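Local structure of putative branched-chain amino acid aminotransferase IlvE (4DQN) at residues Tyr67-Phe77 with Leu325-Val333; Ile104-Glu115 with Glu337-Asp345. The protein probably catalyses the pyridoxal-phosphate-dependent transfer of the amino group between leucine, isoleucine or valine and 2-oxoglutarate, a step of branched-chain amino acid metabolism. All coordinates share one frame; numbering follows the deposited sequence.

Contact 1: residues Tyr67-Phe77 with Leu325-Val333; sequences YRTKDGSVQLF and LTGIQFGDV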
loop_
_atom_site.group_PDB
_atom_site.type_symbol
_atom_site.label_atom_id
_atom_site.label_comp_id
_atom_site.label_asym_id
_atom_site.label_seq_id
_atom_site.Cartn_x
_atom_site.Cartn_y
_atom_site.Cartn_z
ATOM N N TYR A 67 18.895 -14.035 18.726
ATOM C CA TYR A 67 19.151 -15.454 18.917
ATOM C C TYR A 67 19.879 -15.651 20.235
ATOM O O TYR A 67 20.870 -14.967 20.492
ATOM C CB TYR A 67 20.057 -15.964 17.782
ATOM C CG TYR A 67 19.494 -15.760 16.387
ATOM C CD1 TYR A 67 19.645 -14.542 15.720
ATOM C CD2 TYR A 67 18.817 -16.785 15.737
ATOM C CE1 TYR A 67 19.117 -14.354 14.440
ATOM C CE2 TYR A 67 18.294 -16.608 14.464
ATOM C CZ TYR A 67 18.451 -15.393 13.824
ATOM O OH TYR A 67 17.933 -15.224 12.555
ATOM N N ARG A 68 19.412 -16.571 21.074
ATOM C CA ARG A 68 20.191 -16.922 22.267
ATOM C C ARG A 68 21.241 -17.977 21.920
ATOM O O ARG A 68 20.946 -18.954 21.226
ATOM C CB ARG A 68 19.290 -17.416 23.403
ATOM C CG ARG A 68 20.008 -17.462 24.746
ATOM C CD ARG A 68 19.111 -17.976 25.854
ATOM N NE ARG A 68 17.960 -17.097 26.096
ATOM C CZ ARG A 68 18.012 -15.985 26.828
ATOM N NH1 ARG A 68 19.159 -15.604 27.378
ATOM N NH2 ARG A 68 16.916 -15.254 27.016
ATOM N N THR A 69 22.465 -17.775 22.398
ATOM C CA THR A 69 23.565 -18.688 22.097
ATOM C C THR A 69 23.784 -19.720 23.209
ATOM O O THR A 69 23.116 -19.693 24.240
ATOM C CB THR A 69 24.883 -17.928 21.860
ATOM O OG1 THR A 69 25.272 -17.250 23.067
ATOM C CG2 THR A 69 24.723 -16.920 20.734
ATOM N N LYS A 70 24.741 -20.616 22.992
ATOM C CA LYS A 70 24.987 -21.732 23.895
ATOM C C LYS A 70 25.365 -21.299 25.320
ATOM O O LYS A 70 25.058 -22.009 26.284
ATOM C CB LYS A 70 26.068 -22.634 23.288
ATOM C CG LYS A 70 26.060 -24.077 23.768
ATOM C CD LYS A 70 27.031 -24.921 22.937
ATOM C CE LYS A 70 28.413 -24.283 22.896
ATOM N NZ LYS A 70 29.353 -24.947 21.928
ATOM N N ASP A 71 26.013 -20.143 25.468
ATOM C CA ASP A 71 26.390 -19.672 26.803
ATOM C C ASP A 71 25.320 -18.786 27.435
ATOM O O ASP A 71 25.508 -18.263 28.534
ATOM C CB ASP A 71 27.767 -18.977 26.809
ATOM C CG ASP A 71 27.754 -17.609 26.150
ATOM O OD1 ASP A 71 26.744 -17.219 25.518
ATOM O OD2 ASP A 71 28.786 -16.908 26.253
ATOM N N GLY A 72 24.206 -18.603 26.727
ATOM C CA GLY A 72 23.104 -17.817 27.248
ATOM C C GLY A 72 23.011 -16.404 26.694
ATOM O O GLY A 72 21.947 -15.772 26.773
ATOM N N SER A 73 24.110 -15.899 26.140
ATOM C CA SER A 73 24.112 -14.544 25.595
ATOM C C SER A 73 23.266 -14.460 24.319
ATOM O O SER A 73 23.046 -15.469 23.631
ATOM C CB SER A 73 25.536 -14.041 25.350
ATOM O OG SER A 73 26.244 -14.892 24.463
ATOM N N VAL A 74 22.781 -13.258 24.018
ATOM C CA VAL A 74 21.849 -13.054 22.911
ATOM C C VAL A 74 22.510 -12.183 21.851
ATOM O O VAL A 74 23.289 -11.285 22.172
ATOM C CB VAL A 74 20.550 -12.394 23.410
ATOM C CG1 VAL A 74 19.576 -12.152 22.241
ATOM C CG2 VAL A 74 19.902 -13.281 24.458
ATOM N N GLN A 75 22.227 -12.456 20.584
ATOM C CA GLN A 75 22.842 -11.681 19.515
ATOM C C GLN A 75 21.875 -11.407 18.363
ATOM O O GLN A 75 20.903 -12.135 18.162
ATOM C CB GLN A 75 24.101 -12.397 19.004
ATOM C CG GLN A 75 23.834 -13.778 18.411
ATOM C CD GLN A 75 25.117 -14.562 18.208
ATOM O OE1 GLN A 75 26.074 -14.380 18.948
ATOM N NE2 GLN A 75 25.142 -15.437 17.204
ATOM N N LEU A 76 22.150 -10.338 17.622
ATOM C CA LEU A 76 21.417 -10.017 16.403
ATOM C C LEU A 76 22.242 -10.489 15.223
ATOM O O LEU A 76 23.461 -10.672 15.345
ATOM C CB LEU A 76 21.206 -8.506 16.295
ATOM C CG LEU A 76 20.287 -7.903 17.349
ATOM C CD1 LEU A 76 20.298 -6.381 17.239
ATOM C CD2 LEU A 76 18.859 -8.451 17.199
ATOM N N PHE A 77 21.578 -10.689 14.087
ATOM C CA PHE A 77 22.213 -11.192 12.876
ATOM C C PHE A 77 22.055 -10.175 11.743
ATOM O O PHE A 77 20.947 -9.970 11.224
ATOM C CB PHE A 77 21.579 -12.537 12.494
ATOM C CG PHE A 77 22.052 -13.089 11.173
ATOM C CD1 PHE A 77 23.282 -13.734 11.071
ATOM C CD2 PHE A 77 21.255 -12.978 10.031
ATOM C CE1 PHE A 77 23.715 -14.249 9.850
ATOM C CE2 PHE A 77 21.681 -13.484 8.812
ATOM C CZ PHE A 77 22.915 -14.124 8.719
ATOM N N LEU A 325 23.788 -21.646 7.843
ATOM C CA LEU A 325 23.226 -20.323 8.138
ATOM C C LEU A 325 22.696 -20.234 9.568
ATOM O O LEU A 325 23.034 -19.297 10.295
ATOM C CB LEU A 325 22.114 -19.956 7.149
ATOM C CG LEU A 325 21.371 -18.640 7.420
ATOM C CD1 LEU A 325 22.312 -17.452 7.286
ATOM C CD2 LEU A 325 20.158 -18.486 6.487
ATOM N N THR A 326 21.875 -21.204 9.972
ATOM C CA THR A 326 21.321 -21.202 11.324
ATOM C C THR A 326 22.426 -21.399 12.370
ATOM O O THR A 326 22.382 -20.801 13.451
ATOM C CB THR A 326 20.198 -22.254 11.512
ATOM O OG1 THR A 326 20.693 -23.562 11.198
ATOM C CG2 THR A 326 19.017 -21.942 10.613
ATOM N N GLY A 327 23.434 -22.207 12.047
ATOM C CA GLY A 327 24.564 -22.372 12.954
ATOM C C GLY A 327 25.228 -21.038 13.257
ATOM O O GLY A 327 25.557 -20.725 14.406
ATOM N N ILE A 328 25.418 -20.242 12.217
ATOM C CA ILE A 328 26.015 -18.926 12.364
ATOM C C ILE A 328 25.116 -18.012 13.187
ATOM O O ILE A 328 25.586 -17.313 14.091
ATOM C CB ILE A 328 26.272 -18.296 10.986
ATOM C CG1 ILE A 328 27.429 -19.021 10.298
ATOM C CG2 ILE A 328 26.593 -16.797 11.113
ATOM C CD1 ILE A 328 27.479 -18.780 8.802
ATOM N N GLN A 329 23.824 -18.023 12.876
ATOM C CA GLN A 329 22.868 -17.166 13.571
ATOM C C GLN A 329 22.810 -17.482 15.064
ATOM O O GLN A 329 22.817 -16.575 15.898
ATOM C CB GLN A 329 21.494 -17.293 12.916
ATOM C CG GLN A 329 21.446 -16.714 11.493
ATOM C CD GLN A 329 20.207 -17.117 10.720
ATOM O OE1 GLN A 329 19.654 -18.195 10.935
ATOM N NE2 GLN A 329 19.759 -16.247 9.805
ATOM N N PHE A 330 22.772 -18.765 15.403
ATOM C CA PHE A 330 22.687 -19.166 16.808
ATOM C C PHE A 330 24.050 -19.273 17.487
ATOM O O PHE A 330 24.124 -19.622 18.669
ATOM C CB PHE A 330 21.941 -20.492 16.957
ATOM C CG PHE A 330 20.458 -20.384 16.751
ATOM C CD1 PHE A 330 19.610 -20.123 17.820
ATOM C CD2 PHE A 330 19.908 -20.577 15.495
ATOM C CE1 PHE A 330 18.235 -20.038 17.632
ATOM C CE2 PHE A 330 18.537 -20.497 15.299
ATOM C CZ PHE A 330 17.701 -20.222 16.367
ATOM N N GLY A 331 25.117 -18.980 16.746
ATOM C CA GLY A 331 26.444 -18.856 17.328
ATOM C C GLY A 331 27.244 -20.146 17.403
ATOM O O GLY A 331 28.308 -20.166 18.003
ATOM N N ASP A 332 26.731 -21.221 16.808
ATOM C CA ASP A 332 27.400 -22.521 16.860
ATOM C C ASP A 332 28.415 -22.705 15.737
ATOM O O ASP A 332 29.184 -23.667 15.757
ATOM C CB ASP A 332 26.380 -23.660 16.784
ATOM C CG ASP A 332 25.460 -23.706 17.988
ATOM O OD1 ASP A 332 25.913 -23.408 19.114
ATOM O OD2 ASP A 332 24.275 -24.043 17.800
ATOM N N VAL A 333 28.402 -21.801 14.755
ATOM C CA VAL A 333 29.335 -21.854 13.622
ATOM C C VAL A 333 30.034 -20.500 13.482
ATOM O O VAL A 333 29.390 -19.465 13.645
ATOM C CB VAL A 333 28.597 -22.226 12.298
ATOM C CG1 VAL A 333 29.526 -22.130 11.097
ATOM C CG2 VAL A 333 28.020 -23.629 12.380
HETATM O O HOH W 1 16.951 -17.404 11.288
HETATM O O HOH W 2 25.762 -21.036 20.364
#
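Gln329, in the last turn of helix 316-329, is wedged against the rings of Tyr67 and Phe77, which belong to the two strands of a beta hairpin in the antiparallel sheet of this class-IV aminotransferase. Its methylenes make a CH-pi contact with each ring: CB sits over one face of Tyr67, 3.8 Å from the ring centroid, and CG over one face of Phe77, 3.6 Å from its centroid. With CG anti to the carbonyl carbon (chi1 -67°) and the chain extended beyond it, Gln329 is carried on to Phe77, its amide nearly perpendicular to that ring but only 25° from the Tyr67 plane. CD1 of Leu325 comes obliquely to CZ of Phe77 at 3.7 Å, while CG2 of Ile328 meets the ring's edge. Towards the hairpin turn, Tyr67 and Phe330 form a T-shaped pair: CD2 of Tyr67 points at the centre of the Phe330 face, with the planes at 80°.

The polar groups lie around this core. A water joins Tyr67 OH to OE1 of Gln329. NE2 of Gln75 donates to the backbone O of Gln329 at 2.9 Å, arriving from above the carbonyl plane, and OE1 of Gln75 is held by Lys342 NZ. The helix ends in a Schellman motif at Gly331, whose positive phi turns the chain beside the methyl of Thr69. Asp332 OD1 is hydrogen-bonded to the hydroxyl of Tyr121. A second water beside this turn accepts from Lys70 N and donates to Phe330 O and Asp332 OD1, 2.7 Å from each oxygen.

Contact 2: residues Ile104-Glu115 with Glu337-Asp345; sequences IDAAKQVVRANE and EGWIYKVDD
Strand 340-342 crosses helix 104-113 at -53°, their axes 10.6 Å apart at closest approach, and the backbones draw together from Ile104 and Tyr341 (CA atoms 8.9 Å apart) to Lys108 and Val343 (5.4 Å). There the strand gives way to a type I turn from Lys342 to Asp345, the last residue of the chain. Lys108 reaches into this turn with its chain extended beyond CG, and its NZ donates to Lys342 O and Asp345 O, 3.0 Å from each. It is tilted only 24° from the carbonyl plane of Lys342 but stands well above that of Asp345, 67° out of it. Lys342 O is gripped by two donors from opposite faces, NZ and Asp345 N, and NZ ties the first and last residues of the turn together.

Val343 fills the angle between turn and helix: CG2 packs on CG1 of Val111 at 3.7 Å, and CG1 lies 3.4 Å from CG of Arg112. The guanidinium of Arg112, brought round by a bend at chi3, offers NH1 to Val343 O in a weak, long bond. A water donates to OE2 of Glu115 and OD2 of Asp344, bridging two carboxylates of like charge. At the other end, CD1 of Ile104 meets CE2 of Tyr341 at 3.7 Å.

Strand 340-342 is the outermost strand, within this chain, of the antiparallel sheet, with helix 100-113 packed against it and its neighbour, strand 74-77; Pro79 and Asn80 of helix 79-92 adjoin both Ile104 and Tyr341.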
loop_
_atom_site.group_PDB
_atom_site.type_symbol
_atom_site.label_atom_id
_atom_site.label_comp_id
_atom_site.label_asym_id
_atom_site.label_seq_id
_atom_site.Cartn_x
_atom_site.Cartn_y
_atom_site.Cartn_z
ATOM N N ILE A 104 20.081 0.085 14.951
ATOM C CA ILE A 104 20.685 -1.057 15.627
ATOM C C ILE A 104 20.607 -0.861 17.133
ATOM O O ILE A 104 20.289 -1.794 17.868
ATOM C CB ILE A 104 22.135 -1.275 15.174
ATOM C CG1 ILE A 104 22.159 -1.746 13.720
ATOM C CG2 ILE A 104 22.832 -2.323 16.033
ATOM C CD1 ILE A 104 23.578 -1.777 13.143
ATOM N N ASP A 105 20.870 0.360 17.592
ATOM C CA ASP A 105 20.759 0.650 19.014
ATOM C C ASP A 105 19.347 0.410 19.509
ATOM O O ASP A 105 19.140 -0.123 20.604
ATOM C CB ASP A 105 21.147 2.097 19.315
ATOM C CG ASP A 105 20.914 2.452 20.762
ATOM O OD1 ASP A 105 21.691 1.974 21.609
ATOM O OD2 ASP A 105 19.939 3.183 21.063
ATOM N N ALA A 106 18.364 0.818 18.715
ATOM C CA ALA A 106 16.973 0.633 19.118
ATOM C C ALA A 106 16.637 -0.843 19.228
ATOM O O ALA A 106 15.968 -1.269 20.172
ATOM C CB ALA A 106 16.047 1.309 18.131
ATOM N N ALA A 107 17.060 -1.620 18.237
ATOM C CA ALA A 107 16.849 -3.065 18.254
ATOM C C ALA A 107 17.445 -3.688 19.519
ATOM O O ALA A 107 16.790 -4.482 20.191
ATOM C CB ALA A 107 17.455 -3.701 17.014
ATOM N N LYS A 108 18.691 -3.343 19.829
ATOM C CA LYS A 108 19.319 -3.847 21.049
ATOM C C LYS A 108 18.561 -3.470 22.321
ATOM O O LYS A 108 18.391 -4.311 23.209
ATOM C CB LYS A 108 20.761 -3.362 21.138
ATOM C CG LYS A 108 21.663 -3.976 20.086
ATOM C CD LYS A 108 23.123 -3.646 20.386
ATOM C CE LYS A 108 24.045 -4.320 19.382
ATOM N NZ LYS A 108 25.492 -4.007 19.630
ATOM N N GLN A 109 18.114 -2.213 22.420
ATOM C CA GLN A 109 17.323 -1.784 23.575
ATOM C C GLN A 109 16.085 -2.648 23.774
ATOM O O GLN A 109 15.727 -2.969 24.912
ATOM C CB GLN A 109 16.864 -0.329 23.428
ATOM C CG GLN A 109 17.939 0.722 23.647
ATOM C CD GLN A 109 17.346 2.119 23.661
ATOM O OE1 GLN A 109 16.447 2.410 24.443
ATOM N NE2 GLN A 109 17.832 2.981 22.773
ATOM N N VAL A 110 15.412 -3.001 22.676
ATOM C CA VAL A 110 14.208 -3.826 22.775
ATOM C C VAL A 110 14.541 -5.247 23.233
ATOM O O VAL A 110 13.851 -5.802 24.094
ATOM C CB VAL A 110 13.415 -3.845 21.452
ATOM C CG1 VAL A 110 12.210 -4.790 21.557
ATOM C CG2 VAL A 110 12.935 -2.440 21.130
ATOM N N VAL A 111 15.603 -5.827 22.679
ATOM C CA VAL A 111 16.030 -7.165 23.082
ATOM C C VAL A 111 16.393 -7.190 24.560
ATOM O O VAL A 111 15.890 -8.033 25.319
ATOM C CB VAL A 111 17.241 -7.627 22.275
ATOM C CG1 VAL A 111 17.705 -8.983 22.767
ATOM C CG2 VAL A 111 16.883 -7.692 20.783
ATOM N N ARG A 112 17.249 -6.257 24.976
ATOM C CA ARG A 112 17.632 -6.158 26.386
ATOM C C ARG A 112 16.425 -5.960 27.303
ATOM O O ARG A 112 16.329 -6.626 28.337
ATOM C CB ARG A 112 18.687 -5.059 26.615
ATOM C CG ARG A 112 20.029 -5.328 25.933
ATOM C CD ARG A 112 21.142 -4.406 26.442
ATOM N NE ARG A 112 20.704 -3.011 26.480
ATOM C CZ ARG A 112 21.082 -2.081 25.607
ATOM N NH1 ARG A 112 21.915 -2.398 24.626
ATOM N NH2 ARG A 112 20.630 -0.834 25.718
ATOM N N ALA A 113 15.481 -5.092 26.922
ATOM C CA ALA A 113 14.356 -4.789 27.807
ATOM C C ALA A 113 13.413 -5.980 27.956
ATOM O O ALA A 113 12.668 -6.083 28.935
ATOM C CB ALA A 113 13.590 -3.552 27.311
ATOM N N ASN A 114 13.447 -6.873 26.968
ATOM C CA ASN A 114 12.578 -8.052 26.948
ATOM C C ASN A 114 13.390 -9.346 26.898
ATOM O O ASN A 114 12.926 -10.345 26.346
ATOM C CB ASN A 114 11.664 -8.014 25.710
ATOM C CG ASN A 114 10.720 -6.827 25.710
ATOM O OD1 ASN A 114 9.735 -6.813 26.446
ATOM N ND2 ASN A 114 11.000 -5.835 24.869
ATOM N N GLU A 115 14.586 -9.348 27.482
ATOM C CA GLU A 115 15.517 -10.465 27.274
ATOM C C GLU A 115 14.993 -11.793 27.786
ATOM O O GLU A 115 15.371 -12.865 27.288
ATOM C CB GLU A 115 16.911 -10.168 27.859
ATOM C CG GLU A 115 17.999 -11.072 27.247
ATOM C CD GLU A 115 19.431 -10.588 27.469
ATOM O OE1 GLU A 115 19.736 -9.407 27.170
ATOM O OE2 GLU A 115 20.265 -11.407 27.922
ATOM N N GLU A 337 33.027 -12.054 9.000
ATOM C CA GLU A 337 33.317 -10.781 9.656
ATOM C C GLU A 337 32.146 -9.798 9.550
ATOM O O GLU A 337 31.564 -9.636 8.479
ATOM C CB GLU A 337 34.558 -10.153 9.022
ATOM C CG GLU A 337 35.243 -9.112 9.882
ATOM C CD GLU A 337 36.034 -9.736 11.015
ATOM O OE1 GLU A 337 35.976 -10.982 11.179
ATOM O OE2 GLU A 337 36.719 -8.981 11.743
ATOM N N GLY A 338 31.796 -9.165 10.668
ATOM C CA GLY A 338 30.805 -8.099 10.673
ATOM C C GLY A 338 29.343 -8.512 10.712
ATOM O O GLY A 338 28.469 -7.650 10.735
ATOM N N TRP A 339 29.060 -9.814 10.709
ATOM C CA TRP A 339 27.674 -10.289 10.676
ATOM C C TRP A 339 26.974 -10.311 12.028
ATOM O O TRP A 339 25.775 -10.034 12.121
ATOM C CB TRP A 339 27.586 -11.694 10.077
ATOM C CG TRP A 339 27.687 -11.739 8.584
ATOM C CD1 TRP A 339 28.249 -10.800 7.765
ATOM C CD2 TRP A 339 27.222 -12.789 7.734
ATOM N NE1 TRP A 339 28.162 -11.209 6.453
ATOM C CE2 TRP A 339 27.536 -12.428 6.408
ATOM C CE3 TRP A 339 26.573 -14.009 7.968
ATOM C CZ2 TRP A 339 27.214 -13.244 5.310
ATOM C CZ3 TRP A 339 26.260 -14.820 6.881
ATOM C CH2 TRP A 339 26.584 -14.431 5.568
ATOM N N ILE A 340 27.703 -10.680 13.072
ATOM C CA ILE A 340 27.085 -10.851 14.376
ATOM C C ILE A 340 27.209 -9.588 15.219
ATOM O O ILE A 340 28.276 -8.983 15.292
ATOM C CB ILE A 340 27.710 -12.024 15.145
ATOM C CG1 ILE A 340 27.654 -13.311 14.313
ATOM C CG2 ILE A 340 27.018 -12.208 16.486
ATOM C CD1 ILE A 340 26.257 -13.716 13.811
ATOM N N TYR A 341 26.103 -9.190 15.837
ATOM C CA TYR A 341 26.071 -8.035 16.727
ATOM C C TYR A 341 25.570 -8.498 18.087
ATOM O O TYR A 341 24.365 -8.738 18.266
ATOM C CB TYR A 341 25.109 -6.981 16.194
ATOM C CG TYR A 341 25.611 -6.171 15.033
ATOM C CD1 TYR A 341 25.810 -6.749 13.785
ATOM C CD2 TYR A 341 25.855 -4.812 15.177
ATOM C CE1 TYR A 341 26.248 -5.998 12.725
ATOM C CE2 TYR A 341 26.294 -4.056 14.125
ATOM C CZ TYR A 341 26.493 -4.649 12.901
ATOM O OH TYR A 341 26.934 -3.880 11.842
ATOM N N LYS A 342 26.489 -8.636 19.038
ATOM C CA LYS A 342 26.132 -9.032 20.399
ATOM C C LYS A 342 25.286 -7.941 21.031
ATOM O O LYS A 342 25.581 -6.757 20.901
ATOM C CB LYS A 342 27.379 -9.285 21.243
ATOM C CG LYS A 342 28.253 -10.407 20.718
ATOM C CD LYS A 342 27.435 -11.677 20.495
ATOM C CE LYS A 342 27.155 -12.400 21.802
ATOM N NZ LYS A 342 26.775 -13.817 21.542
ATOM N N VAL A 343 24.235 -8.349 21.726
ATOM C CA VAL A 343 23.234 -7.410 22.215
ATOM C C VAL A 343 23.749 -6.556 23.386
ATOM O O VAL A 343 23.326 -5.404 23.580
ATOM C CB VAL A 343 21.927 -8.168 22.523
ATOM C CG1 VAL A 343 21.209 -7.594 23.696
ATOM C CG2 VAL A 343 21.036 -8.195 21.273
ATOM N N ASP A 344 24.699 -7.104 24.135
ATOM C CA ASP A 344 25.310 -6.373 25.239
ATOM C C ASP A 344 26.582 -5.607 24.855
ATOM O O ASP A 344 27.212 -4.990 25.714
ATOM C CB ASP A 344 25.581 -7.326 26.403
ATOM C CG ASP A 344 24.305 -7.865 27.007
ATOM O OD1 ASP A 344 23.342 -7.076 27.148
ATOM O OD2 ASP A 344 24.250 -9.074 27.324
ATOM N N ASP A 345 26.954 -5.645 23.574
ATOM C CA ASP A 345 28.076 -4.844 23.075
ATOM C C ASP A 345 27.589 -3.485 22.591
ATOM O O ASP A 345 26.383 -3.288 22.411
ATOM C CB ASP A 345 28.803 -5.566 21.938
ATOM C CG ASP A 345 29.714 -6.669 22.436
ATOM O OD1 ASP A 345 29.652 -6.991 23.647
ATOM O OD2 ASP A 345 30.479 -7.221 21.612
HETATM O O HOH W 3 22.776 -10.969 26.100
#

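Contact 1 and contact 2 have centres 12 Å apart and meet along the edge of the antiparallel sheet, where strands 74-77 and 340-342 are neighbours. Leu76 N and Tyr341 O, 2.8 Å apart, probably form one of the hydrogen bonds between those strands. The segments alternate along the chain: 67-77, then 104-115, then 325-333, then 337-345. Strand 340-342 is the next element after helix 316-329, across a loop. Through the two contacts the C-terminal part of the chain meets first the hairpin and then helix 100-113, so the last helix and strand pack on elements from the first third of the chain, and the final strand joins the antiparallel sheet at its edge.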